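Local coordinates for conserved hypothetical protein (Sulfolobus solfataricus, PDB 2FNA) that binds ADP and magnesium and is an archaeal AAA+ ATPase, probably coupling ATP hydrolysis to work on a partner that is not known, at residues 16-21 with 204-209; 9-15 with 45-49; 37-41 with 242-246; 24-30 with 201-205. All coordinates share one frame. Residue numbers count along the deposited sequence, not the author numbering.

How the contacts relate
All four contacts belong to the P-loop ATPase part of the chain, and three touch ADP. Contact 3 is the buried one and lies at the diphosphate, where the loop 37-41 meets the start of helix 243-256. Contacts 1 and 2 are partly buried and enclose the adenine through the consecutive residues F16 and F15; contact 1 adds an arginine-carbonyl bond and an aromatic pair beside ADP. Contacts 1 and 4 hold the same helix 19-27 and strand 202-206 and share V204 and E205, but contact 4, also partly buried, lies away from the nucleotide and relies on packing, a lysine and a water. I46 of contact 2 packs against V204 and against L25 of contact 4.

Contact 1. Residues 16-21 with 204-209; sequences FDREKE and VELKPF. With ADP (adenosine-5'-diphosphate), chain D.
Residues 16-18 run as a loop into helix 19-27, with D17 (phi/psi 41/-124) and R18 (44/36) both at positive phi and R18 at the N-cap position. Opposite them, 204-209 runs extended, continuing from strand 202-206; the closest CA atoms are those of E21 and V204, 5.9 Å apart. D17 OD1 accepts from E19 N at 3.0 Å, an Asx turn. R18, whose long chain ends in a planar guanidinium, makes the closest approach: chi1 and chi2 near m and chi3 t let NH2 donate to K207 O at 2.6 Å, with a weak hydrogen bond from R18 NH1 to K207 O at 3.2 Å. Its guanidinium lies between L206 CB on one face and F209 CE1 on the other. Strand 202-206 is an outermost strand of the five-stranded parallel sheet of this P-loop ATPase, so the contact joins the sheet edge to the adenine pocket. There F16 N donates to ADP N1 and ADP N6 donates to F16 O, each at 2.9 Å, backbone groups reading the base edge. The F16 ring (chi1 t) points its edge at the face of F209 (chi1 m), an offset edge-to-face pair with centroids 5.6 Å apart and planes at 82°. E21, with chi1 m, packs its aliphatic part, CB 3.5 Å from V204 CG1. Water 2 donates to E205 O at 3.0 Å, accepts from K207 N at 3.1 Å and gives a weak bond to E21 OE2.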
# COMPACT_ATOMS: atom_id res chain seq x y z
N PHE A 16 -10.24 7.68 12.89
CA PHE A 16 -9.51 8.41 13.95
C PHE A 16 -8.39 9.32 13.43
O PHE A 16 -7.42 8.84 12.86
CB PHE A 16 -8.89 7.42 14.91
CG PHE A 16 -8.09 8.03 16.00
CD1 PHE A 16 -8.69 8.87 16.93
CD2 PHE A 16 -6.74 7.74 16.14
CE1 PHE A 16 -7.95 9.42 17.95
CE2 PHE A 16 -6.00 8.28 17.18
CZ PHE A 16 -6.59 9.11 18.08
N ASP A 17 -8.52 10.63 13.69
CA ASP A 17 -7.55 11.67 13.33
C ASP A 17 -6.94 11.52 11.95
O ASP A 17 -7.69 11.46 10.97
CB ASP A 17 -6.48 11.88 14.42
CG ASP A 17 -5.91 13.34 14.45
OD1 ASP A 17 -6.12 14.17 13.51
OD2 ASP A 17 -5.24 13.65 15.47
N ARG A 18 -5.60 11.47 11.88
CA ARG A 18 -4.85 11.74 10.65
C ARG A 18 -5.34 12.96 9.86
O ARG A 18 -5.30 12.96 8.63
CB ARG A 18 -4.83 10.52 9.71
CG ARG A 18 -4.55 9.23 10.36
CD ARG A 18 -3.13 9.09 10.92
NE ARG A 18 -2.81 7.68 10.93
CZ ARG A 18 -1.78 7.13 11.56
NH1 ARG A 18 -0.94 7.89 12.26
NH2 ARG A 18 -1.59 5.81 11.45
N GLU A 19 -5.78 14.01 10.54
CA GLU A 19 -6.33 15.17 9.85
C GLU A 19 -5.32 15.92 8.98
O GLU A 19 -5.66 16.36 7.90
CB GLU A 19 -7.01 16.13 10.84
CG GLU A 19 -8.17 15.45 11.57
CD GLU A 19 -9.35 16.37 11.89
OE1 GLU A 19 -9.13 17.57 12.22
OE2 GLU A 19 -10.49 15.87 11.83
N LYS A 20 -4.08 16.08 9.46
CA LYS A 20 -3.04 16.75 8.68
C LYS A 20 -2.74 15.96 7.41
O LYS A 20 -2.53 16.54 6.35
CB LYS A 20 -1.74 16.89 9.49
CG LYS A 20 -1.85 17.76 10.72
N GLU A 21 -2.71 14.63 7.54
CA GLU A 21 -2.39 13.77 6.41
C GLU A 21 -3.48 13.84 5.34
O GLU A 21 -3.17 13.93 4.17
CB GLU A 21 -2.15 12.34 6.85
CG GLU A 21 -0.87 12.15 7.66
CD GLU A 21 -1.00 12.59 9.12
OE1 GLU A 21 -2.11 12.90 9.57
OE2 GLU A 21 0.04 12.64 9.82
N VAL A 204 2.72 12.06 1.75
CA VAL A 204 2.04 11.84 3.03
C VAL A 204 2.43 10.45 3.54
O VAL A 204 2.39 9.47 2.78
CB VAL A 204 0.53 11.87 2.79
CG1 VAL A 204 -0.22 11.69 4.06
CG2 VAL A 204 0.12 13.19 2.11
N GLU A 205 2.89 10.34 4.78
CA GLU A 205 3.26 9.05 5.35
C GLU A 205 2.37 8.74 6.58
O GLU A 205 2.23 9.56 7.46
CB GLU A 205 4.71 9.02 5.78
CG GLU A 205 5.13 7.65 6.31
CD GLU A 205 6.59 7.56 6.76
OE1 GLU A 205 7.29 8.60 6.79
OE2 GLU A 205 7.02 6.42 7.08
N LEU A 206 1.83 7.52 6.65
CA LEU A 206 1.10 7.08 7.83
C LEU A 206 1.95 6.16 8.69
O LEU A 206 2.36 5.07 8.26
CB LEU A 206 -0.16 6.38 7.42
CG LEU A 206 -1.16 7.24 6.64
CD1 LEU A 206 -2.27 6.41 6.15
CD2 LEU A 206 -1.67 8.33 7.53
N LYS A 207 2.24 6.62 9.90
CA LYS A 207 3.07 5.85 10.81
C LYS A 207 2.13 5.06 11.70
O LYS A 207 0.97 5.42 11.84
CB LYS A 207 4.04 6.78 11.60
CG LYS A 207 5.21 7.27 10.70
CD LYS A 207 6.18 8.13 11.41
CE LYS A 207 7.20 8.75 10.44
NZ LYS A 207 7.98 7.71 9.65
N PRO A 208 2.62 3.94 12.26
CA PRO A 208 1.89 3.28 13.32
C PRO A 208 1.50 4.27 14.39
O PRO A 208 2.22 5.27 14.62
CB PRO A 208 2.95 2.33 13.91
CG PRO A 208 3.82 2.02 12.77
CD PRO A 208 3.90 3.29 11.99
N PHE A 209 0.42 3.99 15.10
CA PHE A 209 0.12 4.76 16.30
C PHE A 209 1.21 4.64 17.36
O PHE A 209 1.75 3.55 17.61
CB PHE A 209 -1.22 4.32 16.90
CG PHE A 209 -2.42 4.57 16.01
CD1 PHE A 209 -2.53 5.70 15.24
CD2 PHE A 209 -3.49 3.69 16.02
CE1 PHE A 209 -3.66 5.91 14.43
CE2 PHE A 209 -4.63 3.91 15.23
CZ PHE A 209 -4.72 5.03 14.46
PB ADP D . -3.42 0.23 4.24
O1B ADP D . -2.39 1.21 4.71
O2B ADP D . -2.92 -1.21 4.37
O3B ADP D . -4.09 0.53 2.94
PA ADP D . -6.17 0.34 5.29
O1A ADP D . -6.77 1.64 4.85
O2A ADP D . -6.59 -0.78 4.44
O3A ADP D . -4.55 0.32 5.45
O5' ADP D . -6.52 0.19 6.84
C5' ADP D . -6.28 -1.02 7.57
C4' ADP D . -7.40 -1.25 8.58
O4' ADP D . -7.30 -0.37 9.68
C3' ADP D . -8.78 -1.03 8.04
O3' ADP D . -9.67 -1.86 8.80
C2' ADP D . -9.09 0.41 8.38
O2' ADP D . -10.48 0.67 8.52
C1' ADP D . -8.39 0.52 9.71
N9 ADP D . -7.83 1.83 10.03
C8 ADP D . -6.57 2.23 9.76
N7 ADP D . -6.36 3.46 10.25
C5 ADP D . -7.51 3.87 10.82
C6 ADP D . -8.00 5.07 11.54
N6 ADP D . -7.19 6.13 11.72
N1 ADP D . -9.28 5.07 12.01
C2 ADP D . -10.10 4.02 11.86
N3 ADP D . -9.73 2.89 11.23
C4 ADP D . -8.47 2.77 10.71
O HOH W 1 1.08 7.86 13.98
O HOH W 2 1.69 9.61 10.39

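Contact 2. Residues 9-15 with 45-49; sequences KDNRKDF and SIIKI. With ADP (adenosine-5'-diphosphate), chain D; EDO (1,2-ethanediol), chain H.
This is a loop-on-helix contact at the nucleotide: the loop 9-15, ahead of helix 19-27, lies along the first turns of helix 43-54. CA atoms approach to 4.8 Å at K9 and S45 and to 4.7 Å at D10 and I49, one helical turn on. K9 is extended (-76/149); R12 and K13 form a short 3-10 segment, begun by an Asx turn in which N11 OD1 accepts from K13 N at 2.8 Å. S45 OG accepts from K9 N at 3.0 Å and donates to ADP O1A at 2.6 Å, a small hydroxyl that fits between loop and phosphate, while S45 N also donates to O1A at 2.9 Å. This is the P-loop arrangement, in which the start of the helix after the loop binds phosphate through backbone amides. K9, with chi1 and chi2 both m, turns its ammonium to the nucleoside: NZ donates to ADP O2' at 2.8 Å and to ADP N3 at 2.9 Å, and also bonds L3 O and D5 O. F15 (chi1 t, chi2 79°) is a flat apolar spacer between adenine and helix. On one face F15 CE1 lies 3.3 Å from ADP C6; over the other sits I49 CD1, 3.8 Å from the ring centroid, a CH-pi contact. F15 CZ touches I46 CG2 at 3.6 Å. I49, with chi1 m and chi2 t, also sends CG1 to 3.7 Å from N11 N.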
# COMPACT_ATOMS: atom_id res chain seq x y z
N LYS A 9 -11.79 2.46 5.58
CA LYS A 9 -12.85 3.42 5.86
C LYS A 9 -13.01 4.28 4.63
O LYS A 9 -12.04 4.50 3.91
CB LYS A 9 -12.52 4.30 7.07
CG LYS A 9 -12.25 3.52 8.38
CD LYS A 9 -13.40 2.58 8.77
CE LYS A 9 -13.34 2.23 10.27
NZ LYS A 9 -12.16 1.35 10.71
N ASP A 10 -14.23 4.75 4.38
CA ASP A 10 -14.47 5.68 3.28
C ASP A 10 -15.08 7.01 3.75
O ASP A 10 -15.35 7.88 2.92
CB ASP A 10 -15.31 5.02 2.19
CG ASP A 10 -16.70 4.56 2.67
OD1 ASP A 10 -17.11 4.91 3.80
OD2 ASP A 10 -17.38 3.85 1.91
N ASN A 11 -15.29 7.17 5.06
CA ASN A 11 -15.90 8.36 5.65
C ASN A 11 -15.06 8.75 6.83
O ASN A 11 -14.68 7.89 7.62
CB ASN A 11 -17.34 8.05 6.11
CG ASN A 11 -18.14 9.30 6.43
OD1 ASN A 11 -17.74 10.14 7.24
ND2 ASN A 11 -19.29 9.44 5.77
N ARG A 12 -14.75 10.05 6.93
CA ARG A 12 -13.99 10.61 8.04
C ARG A 12 -14.66 10.41 9.41
O ARG A 12 -13.99 10.36 10.45
CB ARG A 12 -13.82 12.10 7.81
CG ARG A 12 -12.98 12.80 8.84
CD ARG A 12 -13.11 14.28 8.66
NE ARG A 12 -12.52 14.71 7.39
CZ ARG A 12 -11.37 15.36 7.27
NH1 ARG A 12 -10.66 15.70 8.34
NH2 ARG A 12 -10.96 15.71 6.06
N LYS A 13 -15.98 10.31 9.42
CA LYS A 13 -16.72 10.11 10.67
C LYS A 13 -16.40 8.76 11.30
O LYS A 13 -16.60 8.57 12.49
CB LYS A 13 -18.21 10.28 10.44
CG LYS A 13 -18.57 11.74 10.02
CD LYS A 13 -20.06 11.99 10.07
CE LYS A 13 -20.39 13.41 9.68
NZ LYS A 13 -19.82 14.37 10.64
N ASP A 14 -15.86 7.84 10.49
CA ASP A 14 -15.48 6.51 10.94
C ASP A 14 -13.96 6.36 11.16
O ASP A 14 -13.48 5.27 11.37
CB ASP A 14 -15.90 5.47 9.90
CG ASP A 14 -17.41 5.47 9.61
OD1 ASP A 14 -18.21 5.79 10.52
OD2 ASP A 14 -17.80 5.12 8.48
N PHE A 15 -13.21 7.47 11.15
CA PHE A 15 -11.79 7.39 11.04
C PHE A 15 -11.14 8.26 12.10
O PHE A 15 -11.43 9.43 12.20
CB PHE A 15 -11.41 7.83 9.62
CG PHE A 15 -10.03 7.49 9.21
CD1 PHE A 15 -9.72 6.19 8.79
CD2 PHE A 15 -9.03 8.46 9.18
CE1 PHE A 15 -8.45 5.88 8.39
CE2 PHE A 15 -7.76 8.14 8.79
CZ PHE A 15 -7.47 6.83 8.37
N SER A 45 -7.62 3.84 3.19
CA SER A 45 -8.64 4.63 3.90
C SER A 45 -8.58 6.15 3.63
O SER A 45 -9.61 6.79 3.29
CB SER A 45 -8.60 4.35 5.42
OG SER A 45 -8.83 2.97 5.75
N ILE A 46 -7.41 6.76 3.81
CA ILE A 46 -7.35 8.21 3.62
C ILE A 46 -7.54 8.60 2.17
O ILE A 46 -8.03 9.68 1.89
CB ILE A 46 -6.08 8.89 4.17
CG1 ILE A 46 -4.80 8.42 3.46
CG2 ILE A 46 -5.99 8.75 5.67
CD1 ILE A 46 -3.66 9.44 3.63
N ILE A 47 -7.14 7.71 1.25
CA ILE A 47 -7.33 7.90 -0.18
C ILE A 47 -8.82 7.89 -0.50
O ILE A 47 -9.32 8.79 -1.20
CB ILE A 47 -6.58 6.83 -1.00
CG1 ILE A 47 -5.07 7.05 -0.90
CG2 ILE A 47 -6.94 6.88 -2.50
CD1 ILE A 47 -4.23 6.00 -1.56
N LYS A 48 -9.53 6.88 0.01
CA LYS A 48 -10.99 6.81 -0.14
C LYS A 48 -11.71 8.00 0.52
O LYS A 48 -12.58 8.61 -0.09
CB LYS A 48 -11.48 5.52 0.45
CG LYS A 48 -11.05 4.32 -0.39
CD LYS A 48 -11.15 3.02 0.40
CE LYS A 48 -11.96 2.03 -0.34
NZ LYS A 48 -13.39 2.47 -0.40
N ILE A 49 -11.34 8.34 1.74
CA ILE A 49 -11.90 9.50 2.42
C ILE A 49 -11.63 10.73 1.58
O ILE A 49 -12.55 11.50 1.32
CB ILE A 49 -11.32 9.64 3.85
CG1 ILE A 49 -11.85 8.52 4.75
CG2 ILE A 49 -11.61 11.03 4.44
CD1 ILE A 49 -11.06 8.37 6.02
PB ADP D . -3.42 0.23 4.24
O1B ADP D . -2.39 1.21 4.71
O2B ADP D . -2.92 -1.21 4.37
O3B ADP D . -4.09 0.53 2.94
PA ADP D . -6.17 0.34 5.29
O1A ADP D . -6.77 1.64 4.85
O2A ADP D . -6.59 -0.78 4.44
O3A ADP D . -4.55 0.32 5.45
O5' ADP D . -6.52 0.19 6.84
C5' ADP D . -6.28 -1.02 7.57
C4' ADP D . -7.40 -1.25 8.58
O4' ADP D . -7.30 -0.37 9.68
C3' ADP D . -8.78 -1.03 8.04
O3' ADP D . -9.67 -1.86 8.80
C2' ADP D . -9.09 0.41 8.38
O2' ADP D . -10.48 0.67 8.52
C1' ADP D . -8.39 0.52 9.71
N9 ADP D . -7.83 1.83 10.03
C8 ADP D . -6.57 2.23 9.76
N7 ADP D . -6.36 3.46 10.25
C5 ADP D . -7.51 3.87 10.82
C6 ADP D . -8.00 5.07 11.54
N6 ADP D . -7.19 6.13 11.72
N1 ADP D . -9.28 5.07 12.01
C2 ADP D . -10.10 4.02 11.86
N3 ADP D . -9.73 2.89 11.23
C4 ADP D . -8.47 2.77 10.71
C1 EDO H . -13.89 5.40 -2.96
O1 EDO H . -14.52 4.69 -1.89
C2 EDO H . -13.78 4.48 -4.18
O2 EDO H . -13.08 3.27 -3.87

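Contact 3. Residues 37-41 with 242-246. With ADP (adenosine-5'-diphosphate), chain D.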
# COMPACT_ATOMS: atom_id res chain seq x y z
N GLY A 37 3.49 4.36 4.02
CA GLY A 37 3.14 3.73 5.28
C GLY A 37 3.17 2.23 5.14
O GLY A 37 2.92 1.70 4.07
N LEU A 38 3.52 1.54 6.23
CA LEU A 38 3.47 0.08 6.25
C LEU A 38 2.06 -0.38 5.98
O LEU A 38 1.08 0.37 6.15
CB LEU A 38 3.91 -0.45 7.61
CG LEU A 38 5.36 -0.15 8.00
CD1 LEU A 38 5.58 -0.33 9.55
CD2 LEU A 38 6.32 -1.00 7.24
N ARG A 39 1.94 -1.64 5.58
CA ARG A 39 0.65 -2.24 5.52
C ARG A 39 -0.16 -1.95 6.76
O ARG A 39 0.36 -1.93 7.88
CB ARG A 39 0.74 -3.74 5.32
CG ARG A 39 0.89 -4.15 3.93
CD ARG A 39 0.82 -5.65 3.80
NE ARG A 39 1.87 -6.10 2.92
CZ ARG A 39 1.86 -5.94 1.61
NH1 ARG A 39 0.83 -5.36 0.99
NH2 ARG A 39 2.91 -6.37 0.91
N ARG A 40 -1.44 -1.71 6.54
CA ARG A 40 -2.45 -1.56 7.60
C ARG A 40 -2.33 -0.30 8.41
O ARG A 40 -2.83 -0.24 9.54
CB ARG A 40 -2.46 -2.80 8.50
CG ARG A 40 -3.07 -3.97 7.82
CD ARG A 40 -2.84 -5.22 8.63
NE ARG A 40 -1.46 -5.72 8.53
CZ ARG A 40 -0.98 -6.41 7.51
NH1 ARG A 40 -1.74 -6.69 6.45
NH2 ARG A 40 0.26 -6.85 7.55
N THR A 41 -1.74 0.73 7.81
CA THR A 41 -1.60 2.03 8.47
C THR A 41 -2.68 3.05 8.05
O THR A 41 -2.75 4.14 8.60
CB THR A 41 -0.17 2.64 8.31
OG1 THR A 41 0.21 2.64 6.94
CG2 THR A 41 0.88 1.85 9.13
N ILE A 242 0.06 -0.80 15.02
CA ILE A 242 -0.49 -0.85 13.65
C ILE A 242 -2.00 -0.66 13.69
O ILE A 242 -2.70 -1.45 14.33
CB ILE A 242 -0.08 -2.14 12.92
CG1 ILE A 242 1.44 -2.10 12.62
CG2 ILE A 242 -0.92 -2.40 11.66
CD1 ILE A 242 1.87 -1.05 11.61
N PRO A 243 -2.52 0.40 13.02
CA PRO A 243 -3.96 0.65 13.14
C PRO A 243 -4.87 -0.51 12.78
O PRO A 243 -5.89 -0.72 13.45
CB PRO A 243 -4.19 1.85 12.19
CG PRO A 243 -2.91 2.58 12.21
CD PRO A 243 -1.84 1.46 12.26
N GLY A 244 -4.53 -1.22 11.72
CA GLY A 244 -5.32 -2.36 11.25
C GLY A 244 -5.48 -3.44 12.29
O GLY A 244 -6.56 -4.04 12.40
N TRP A 245 -4.43 -3.71 13.08
CA TRP A 245 -4.54 -4.76 14.09
C TRP A 245 -5.38 -4.27 15.29
O TRP A 245 -6.15 -5.04 15.89
CB TRP A 245 -3.19 -5.19 14.61
CG TRP A 245 -2.21 -5.73 13.62
CD1 TRP A 245 -0.90 -5.48 13.63
CD2 TRP A 245 -2.44 -6.66 12.53
NE1 TRP A 245 -0.28 -6.16 12.64
CE2 TRP A 245 -1.19 -6.89 11.94
CE3 TRP A 245 -3.56 -7.31 12.01
CZ2 TRP A 245 -1.02 -7.74 10.85
CZ3 TRP A 245 -3.39 -8.15 10.91
CH2 TRP A 245 -2.14 -8.36 10.35
N LEU A 246 -5.22 -3.00 15.65
CA LEU A 246 -5.98 -2.41 16.75
C LEU A 246 -7.47 -2.35 16.41
O LEU A 246 -8.33 -2.54 17.29
CB LEU A 246 -5.46 -0.99 17.03
CG LEU A 246 -4.09 -0.99 17.73
CD1 LEU A 246 -3.56 0.38 17.82
CD2 LEU A 246 -4.18 -1.59 19.13
PB ADP D . -3.42 0.23 4.24
O1B ADP D . -2.39 1.21 4.71
O2B ADP D . -2.92 -1.21 4.37
O3B ADP D . -4.09 0.53 2.94
PA ADP D . -6.17 0.34 5.29
O1A ADP D . -6.77 1.64 4.85
O2A ADP D . -6.59 -0.78 4.44
O3A ADP D . -4.55 0.32 5.45
O5' ADP D . -6.52 0.19 6.84
C5' ADP D . -6.28 -1.02 7.57
C4' ADP D . -7.40 -1.25 8.58
O4' ADP D . -7.30 -0.37 9.68
C3' ADP D . -8.78 -1.03 8.04
O3' ADP D . -9.67 -1.86 8.80
C2' ADP D . -9.09 0.41 8.38
O2' ADP D . -10.48 0.67 8.52
C1' ADP D . -8.39 0.52 9.71
N9 ADP D . -7.83 1.83 10.03
C8 ADP D . -6.57 2.23 9.76
N7 ADP D . -6.36 3.46 10.25
C5 ADP D . -7.51 3.87 10.82
C6 ADP D . -8.00 5.07 11.54
N6 ADP D . -7.19 6.13 11.72
N1 ADP D . -9.28 5.07 12.01
C2 ADP D . -10.10 4.02 11.86
N3 ADP D . -9.73 2.89 11.23
C4 ADP D . -8.47 2.77 10.71
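R40 loses the largest area here, and it works through backbone and side chain alike. It is the third residue of a type II turn from L38 to T41, a place that needs positive phi, which R40 adopts (70°) although it is not glycine. R40 N donates to ADP O2B at 2.7 Å, T41 N adds a weak bond to ADP O1B at 3.2 Å, and R40 O accepts from G244 N at 2.9 Å, in the first turn of helix 243-256. G244 fits because a CB there would clash with R40 CB. The R40 side chain then runs over W245: CD stands 3.7 Å from the centroid of the six-membered ring, a CH-pi contact, and the guanidinium continues to a salt bridge with E277. I242, at the N-cap position, packs against the turn, CG2 at 3.5 Å from R40 CB. P243 CB lies 3.3 Å from ADP N7. R40 N and O thus join diphosphate to helix, consistent with nucleotide-helix coupling in AAA+ proteins.

Contact 4. Residues 24-30 with 201-205; sequences KLKGLRA and FSTVE. With EDO (1,2-ethanediol), chain F.
The edge of the parallel sheet of this P-loop ATPase is where the C-terminal end of helix 19-27 meets strand 202-206. The helix runs through K24 and L25; L28 is the first residue to leave helical phi/psi, with positive phi (45/53), and R29 and A30 lead on toward strand 32-37. The strand is extended, and CA atoms are nearest at L25 and V204, 6.7 Å, and at A30 and S202, 5.5 Å. K24, extended with every chi near t, spans the gap so that NZ donates to T203 O at 2.7 Å, while its CG packs on V204 CG2 at 3.6 Å. V204, branched and apolar (chi1 t), also comes within 4.4 Å of L25 CB by CG2. S202, small and polar, points its OG at water 3, 2.7 Å away; that water donates to K24 O at 2.7 Å and accepts from R29 N at 3.0 Å, bridging the helix end to the strand. A helix packed on a parallel sheet in this way is typical of the alpha/beta P-loop NTPase fold.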
# COMPACT_ATOMS: atom_id res chain seq x y z
N LYS A 24 -3.42 17.26 3.54
CA LYS A 24 -2.31 17.30 2.59
C LYS A 24 -2.58 16.49 1.31
O LYS A 24 -2.33 16.95 0.19
CB LYS A 24 -1.02 16.79 3.25
CG LYS A 24 0.20 16.81 2.30
CD LYS A 24 1.52 16.75 3.05
CE LYS A 24 2.69 16.94 2.09
NZ LYS A 24 3.99 16.67 2.76
N LEU A 25 -3.04 15.26 1.49
CA LEU A 25 -3.49 14.42 0.37
C LEU A 25 -4.50 15.11 -0.53
O LEU A 25 -4.34 15.18 -1.74
CB LEU A 25 -4.10 13.13 0.90
CG LEU A 25 -4.64 12.12 -0.12
CD1 LEU A 25 -4.71 10.74 0.50
CD2 LEU A 25 -6.00 12.50 -0.68
N LYS A 26 -5.56 15.63 0.08
CA LYS A 26 -6.60 16.37 -0.62
C LYS A 26 -6.11 17.63 -1.35
O LYS A 26 -6.77 18.07 -2.29
CB LYS A 26 -7.71 16.76 0.39
CG LYS A 26 -8.58 15.58 0.80
CD LYS A 26 -9.63 15.99 1.85
CE LYS A 26 -10.70 16.87 1.28
NZ LYS A 26 -11.42 17.64 2.36
N GLY A 27 -4.99 18.20 -0.91
CA GLY A 27 -4.40 19.37 -1.54
C GLY A 27 -3.88 19.11 -2.94
O GLY A 27 -3.76 20.04 -3.74
N LEU A 28 -3.59 17.84 -3.25
CA LEU A 28 -3.12 17.45 -4.59
C LEU A 28 -2.05 18.47 -5.04
O LEU A 28 -2.14 19.06 -6.10
CB LEU A 28 -4.31 17.41 -5.57
CG LEU A 28 -5.44 16.39 -5.27
CD1 LEU A 28 -6.61 16.58 -6.22
CD2 LEU A 28 -4.98 14.95 -5.34
N ARG A 29 -1.07 18.64 -4.16
CA ARG A 29 -0.12 19.73 -4.17
C ARG A 29 0.97 19.63 -5.24
O ARG A 29 1.66 20.60 -5.50
CB ARG A 29 0.51 19.85 -2.78
CG ARG A 29 -0.48 20.34 -1.73
CD ARG A 29 0.09 20.36 -0.34
NE ARG A 29 -0.96 20.61 0.65
CZ ARG A 29 -0.78 20.72 1.97
NH1 ARG A 29 0.44 20.60 2.49
NH2 ARG A 29 -1.82 20.96 2.76
N ALA A 30 1.15 18.44 -5.82
CA ALA A 30 1.93 18.25 -7.03
C ALA A 30 1.13 17.31 -7.94
O ALA A 30 0.15 16.70 -7.51
CB ALA A 30 3.28 17.65 -6.70
N PHE A 201 7.39 15.06 -5.51
CA PHE A 201 6.12 14.45 -5.17
C PHE A 201 5.64 15.00 -3.85
O PHE A 201 6.42 15.11 -2.91
CB PHE A 201 6.29 12.94 -5.04
CG PHE A 201 6.94 12.28 -6.24
CD1 PHE A 201 6.76 12.78 -7.52
CD2 PHE A 201 7.73 11.15 -6.08
CE1 PHE A 201 7.36 12.18 -8.61
CE2 PHE A 201 8.32 10.53 -7.18
CZ PHE A 201 8.13 11.05 -8.44
N SER A 202 4.35 15.35 -3.77
CA SER A 202 3.71 15.67 -2.50
C SER A 202 3.53 14.34 -1.77
O SER A 202 2.86 13.41 -2.28
CB SER A 202 2.36 16.33 -2.71
OG SER A 202 1.75 16.66 -1.47
N THR A 203 4.14 14.24 -0.59
CA THR A 203 4.26 12.95 0.12
C THR A 203 3.59 13.03 1.49
O THR A 203 3.80 13.99 2.26
CB THR A 203 5.75 12.56 0.26
OG1 THR A 203 6.35 12.58 -1.05
CG2 THR A 203 5.90 11.13 0.86
N VAL A 204 2.72 12.06 1.75
CA VAL A 204 2.04 11.84 3.03
C VAL A 204 2.43 10.45 3.54
O VAL A 204 2.39 9.47 2.78
CB VAL A 204 0.53 11.87 2.79
CG1 VAL A 204 -0.22 11.69 4.06
CG2 VAL A 204 0.12 13.19 2.11
N GLU A 205 2.89 10.34 4.78
CA GLU A 205 3.26 9.05 5.35
C GLU A 205 2.37 8.74 6.58
O GLU A 205 2.23 9.56 7.46
CB GLU A 205 4.71 9.02 5.78
CG GLU A 205 5.13 7.65 6.31
CD GLU A 205 6.59 7.56 6.76
OE1 GLU A 205 7.29 8.60 6.79
OE2 GLU A 205 7.02 6.42 7.08
C1 EDO F . 11.50 13.32 -2.85
O1 EDO F . 11.15 12.37 -1.81
C2 EDO F . 10.48 13.45 -3.98
O2 EDO F . 9.92 14.77 -3.94
O HOH W 3 -0.90 16.45 -2.07